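Local coordinates for protein Myo-inositol phosphohydrolase (Mitsuokella multacida, PDB 4WU3) that probably removes phosphate groups from inositol polyphosphates such as phytate, as a phosphatase with two protein-tyrosine-phosphatase-like repeats, at residues A[63-71]-A[83-93]. The protein carries 2 engineered substitutions. Residues are numbered along the deposited sequence; the frame is centred on the assembly and turned at random.
Sequences NFRMGSDKY and RKGMDTMNVSA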
loop_
_atom_site.group_PDB
_atom_site.type_symbol
_atom_site.label_atom_id
_atom_site.label_comp_id
_atom_site.label_asym_id
_atom_site.label_seq_id
_atom_site.Cartn_x
_atom_site.Cartn_y
_atom_site.Cartn_z
ATOM N N ASN A 63 10.218 -15.443 -19.464
ATOM C CA ASN A 63 9.411 -14.294 -19.856
ATOM C C ASN A 63 10.102 -13.356 -20.820
ATOM O O ASN A 63 9.794 -12.168 -20.857
ATOM C CB ASN A 63 8.953 -13.519 -18.611
ATOM C CG ASN A 63 7.877 -14.258 -17.852
ATOM O OD1 ASN A 63 7.023 -14.908 -18.461
ATOM N ND2 ASN A 63 7.925 -14.192 -16.522
ATOM N N PHE A 64 11.026 -13.876 -21.608
ATOM C CA PHE A 64 11.666 -13.048 -22.613
ATOM C C PHE A 64 10.647 -12.604 -23.666
ATOM O O PHE A 64 9.849 -13.404 -24.144
ATOM C CB PHE A 64 12.803 -13.787 -23.311
ATOM C CG PHE A 64 13.442 -12.976 -24.396
ATOM C CD1 PHE A 64 14.481 -12.105 -24.107
ATOM C CD2 PHE A 64 12.970 -13.039 -25.688
ATOM C CE1 PHE A 64 15.045 -11.330 -25.093
ATOM C CE2 PHE A 64 13.536 -12.266 -26.678
ATOM C CZ PHE A 64 14.569 -11.408 -26.381
ATOM N N ARG A 65 10.674 -11.333 -24.035
ATOM C CA ARG A 65 9.916 -10.889 -25.197
ATOM C C ARG A 65 10.570 -9.679 -25.816
ATOM O O ARG A 65 11.284 -8.936 -25.150
ATOM C CB ARG A 65 8.461 -10.569 -24.851
ATOM C CG ARG A 65 8.250 -9.333 -23.976
ATOM C CD ARG A 65 8.420 -9.664 -22.501
ATOM N NE ARG A 65 7.714 -8.726 -21.637
ATOM C CZ ARG A 65 7.710 -8.797 -20.309
ATOM N NH1 ARG A 65 8.379 -9.750 -19.688
ATOM N NH2 ARG A 65 7.045 -7.914 -19.597
ATOM N N MET A 66 10.350 -9.518 -27.112
ATOM C CA MET A 66 10.760 -8.325 -27.811
ATOM C C MET A 66 9.518 -7.509 -28.112
ATOM O O MET A 66 8.425 -8.048 -28.210
ATOM C CB MET A 66 11.495 -8.692 -29.091
ATOM C CG MET A 66 12.928 -9.119 -28.819
ATOM S SD MET A 66 13.701 -9.877 -30.232
ATOM C CE MET A 66 13.576 -8.596 -31.476
ATOM N N GLY A 67 9.695 -6.203 -28.241
ATOM C CA GLY A 67 8.578 -5.309 -28.488
ATOM C C GLY A 67 7.868 -5.603 -29.786
ATOM O O GLY A 67 6.688 -5.271 -29.947
ATOM N N SER A 68 8.586 -6.227 -30.714
ATOM C CA SER A 68 8.037 -6.559 -32.031
ATOM C C SER A 68 7.348 -7.926 -32.061
ATOM O O SER A 68 6.856 -8.349 -33.103
ATOM C CB SER A 68 9.139 -6.509 -33.101
ATOM O OG SER A 68 10.200 -7.410 -32.813
ATOM N N ASP A 69 7.317 -8.624 -30.928
ATOM C CA ASP A 69 6.700 -9.945 -30.882
ATOM C C ASP A 69 5.209 -9.890 -31.227
ATOM O O ASP A 69 4.536 -8.871 -31.031
ATOM C CB ASP A 69 6.906 -10.597 -29.510
ATOM C CG ASP A 69 8.324 -11.086 -29.309
ATOM O OD1 ASP A 69 9.145 -10.901 -30.237
ATOM O OD2 ASP A 69 8.622 -11.648 -28.232
ATOM N N LYS A 70 4.709 -11.001 -31.751
ATOM C CA LYS A 70 3.294 -11.138 -32.072
ATOM C C LYS A 70 2.458 -11.235 -30.795
ATOM O O LYS A 70 2.966 -11.575 -29.717
ATOM C CB LYS A 70 3.060 -12.365 -32.964
ATOM C CG LYS A 70 3.349 -13.703 -32.298
ATOM C CD LYS A 70 3.289 -14.865 -33.284
ATOM C CE LYS A 70 4.080 -16.073 -32.787
ATOM N NZ LYS A 70 3.643 -16.553 -31.444
ATOM N N TYR A 71 1.174 -10.928 -30.912
ATOM C CA TYR A 71 0.272 -11.052 -29.778
ATOM C C TYR A 71 0.022 -12.527 -29.486
ATOM O O TYR A 71 -0.113 -13.326 -30.399
ATOM C CB TYR A 71 -1.061 -10.368 -30.083
ATOM C CG TYR A 71 -1.023 -8.853 -30.221
ATOM C CD1 TYR A 71 -0.042 -8.088 -29.607
ATOM C CD2 TYR A 71 -2.004 -8.190 -30.936
ATOM C CE1 TYR A 71 -0.030 -6.703 -29.723
ATOM C CE2 TYR A 71 -2.009 -6.814 -31.046
ATOM C CZ TYR A 71 -1.028 -6.071 -30.432
ATOM O OH TYR A 71 -1.051 -4.697 -30.556
ATOM N N ARG A 83 -1.182 -2.323 -33.409
ATOM C CA ARG A 83 0.234 -2.664 -33.250
ATOM C C ARG A 83 1.113 -1.468 -33.593
ATOM O O ARG A 83 2.334 -1.581 -33.631
ATOM C CB ARG A 83 0.625 -3.843 -34.151
ATOM C CG ARG A 83 0.082 -5.199 -33.710
ATOM C CD ARG A 83 0.737 -6.338 -34.479
ATOM N NE ARG A 83 2.190 -6.303 -34.335
ATOM C CZ ARG A 83 2.853 -6.844 -33.322
ATOM N NH1 ARG A 83 4.157 -6.757 -33.257
ATOM N NH2 ARG A 83 2.224 -7.472 -32.361
ATOM N N LYS A 84 0.495 -0.317 -33.846
ATOM C CA LYS A 84 1.249 0.833 -34.335
ATOM C C LYS A 84 2.414 1.224 -33.420
ATOM O O LYS A 84 2.247 1.399 -32.208
ATOM C CB LYS A 84 0.342 2.043 -34.550
ATOM C CG LYS A 84 1.135 3.273 -34.949
ATOM C CD LYS A 84 0.253 4.431 -35.359
ATOM C CE LYS A 84 1.095 5.507 -36.025
ATOM N NZ LYS A 84 0.261 6.644 -36.495
ATOM N N GLY A 85 3.591 1.359 -34.028
ATOM C CA GLY A 85 4.800 1.770 -33.327
ATOM C C GLY A 85 5.576 0.656 -32.635
ATOM O O GLY A 85 6.703 0.875 -32.194
ATOM N N MET A 86 5.001 -0.537 -32.540
ATOM C CA MET A 86 5.631 -1.615 -31.777
ATOM C C MET A 86 6.945 -2.113 -32.374
ATOM O O MET A 86 7.881 -2.444 -31.644
ATOM C CB MET A 86 4.681 -2.803 -31.648
ATOM C CG MET A 86 3.476 -2.514 -30.777
ATOM S SD MET A 86 2.551 -4.004 -30.402
ATOM C CE MET A 86 3.559 -4.705 -29.087
ATOM N N ASP A 87 7.009 -2.181 -33.697
ATOM C CA ASP A 87 8.108 -2.869 -34.359
ATOM C C ASP A 87 9.412 -2.055 -34.415
ATOM O O ASP A 87 10.476 -2.605 -34.737
ATOM C CB ASP A 87 7.675 -3.307 -35.759
ATOM C CG ASP A 87 6.637 -4.424 -35.728
ATOM O OD1 ASP A 87 6.260 -4.873 -34.623
ATOM O OD2 ASP A 87 6.198 -4.865 -36.811
ATOM N N THR A 88 9.335 -0.762 -34.082
ATOM C CA THR A 88 10.497 0.124 -34.155
ATOM C C THR A 88 10.943 0.641 -32.784
ATOM O O THR A 88 11.656 1.640 -32.684
ATOM C CB THR A 88 10.195 1.340 -35.037
ATOM O OG1 THR A 88 9.054 2.028 -34.516
ATOM C CG2 THR A 88 9.917 0.907 -36.469
ATOM N N MET A 89 10.534 -0.044 -31.726
ATOM C CA MET A 89 10.824 0.408 -30.370
ATOM C C MET A 89 12.220 0.004 -29.916
ATOM O O MET A 89 12.776 0.613 -29.002
ATOM C CB MET A 89 9.785 -0.147 -29.410
ATOM C CG MET A 89 8.396 0.416 -29.657
ATOM S SD MET A 89 7.295 0.185 -28.260
ATOM C CE MET A 89 7.212 -1.600 -28.195
ATOM N N ASN A 90 12.775 -1.027 -30.553
ATOM C CA ASN A 90 14.120 -1.489 -30.261
ATOM C C ASN A 90 14.261 -1.830 -28.798
ATOM O O ASN A 90 15.129 -1.320 -28.094
ATOM C CB ASN A 90 15.147 -0.447 -30.676
ATOM C CG ASN A 90 15.284 -0.346 -32.184
ATOM O OD1 ASN A 90 14.893 -1.259 -32.909
ATOM N ND2 ASN A 90 15.851 0.756 -32.662
ATOM N N VAL A 91 13.409 -2.738 -28.358
ATOM C CA VAL A 91 13.279 -3.024 -26.967
ATOM C C VAL A 91 13.046 -4.518 -26.749
ATOM O O VAL A 91 12.397 -5.178 -27.567
ATOM C CB VAL A 91 12.108 -2.207 -26.392
ATOM C CG1 VAL A 91 10.774 -2.848 -26.748
ATOM C CG2 VAL A 91 12.251 -2.078 -24.894
ATOM N N SER A 92 13.598 -5.052 -25.664
ATOM C CA SER A 92 13.232 -6.400 -25.204
ATOM C C SER A 92 13.179 -6.404 -23.683
ATOM O O SER A 92 13.507 -5.407 -23.051
ATOM C CB SER A 92 14.200 -7.477 -25.724
ATOM O OG SER A 92 15.538 -7.199 -25.354
ATOM N N ALA A 93 12.736 -7.523 -23.109
ATOM C CA ALA A 93 12.560 -7.647 -21.667
ATOM C C ALA A 93 12.522 -9.113 -21.236
ATOM O O ALA A 93 12.279 -10.012 -22.047
ATOM C CB ALA A 93 11.279 -6.946 -21.238
HETATM O O HOH W 1 0.066 -9.473 -33.484
#
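Over one face of the Tyr71 ring lies the guanidinium of Arg83, a cation-pi contact in which NH2 sits toward the rim and the two planes are inclined by 59°. Met86 SD approaches the same ring obliquely, as a Met-aromatic contact 3.8 Å from Tyr71 CE1, and also lies over one face of the Arg83 guanidinium, near its rim. The three side chains join the loop that follows strand 65-66 to the loop that precedes strand 91-93, an antiparallel pair at the edge of the mixed sheet of a PTP-like phosphatase fold; strand 237-241 continues the sheet beyond 91-93. The site is a worked example of one arginine serving a ring, a backbone carbonyl and a carboxylate at once. At the edge of the Arg83 guanidinium, NH1 and NH2 of Arg83 both grip the backbone Asp69 O, NH2 at 3.0 Å, from the same face of its carbonyl plane. Arg83 NH1 also forms a salt bridge with Asp87 OD1, through that oxygen's syn lone pair, and the bend at chi3 (57°) folds the Arg83 chain back to reach these acceptors. A leucine in place of Arg83 would probably leave Asp69 O and the Asp87 carboxylate without their shared cation and Tyr71 without its charged cover.

Along the strands, Arg65 and Ala93 form a hydrogen-bonded pair, Met66 and Ser92 a non-hydrogen-bonded one. Ala93 CB lies over one face of the Arg65 guanidinium, whose NH1 binds Asn63 O at the edge and also Gly245 O. The turn from Met66 to Asp69 places Gly67 where a side chain would run into Val91 and Met89. Here the ladder ends with Gly67 N, which meets Val91 O at 3.0 Å from above the carbonyl plane.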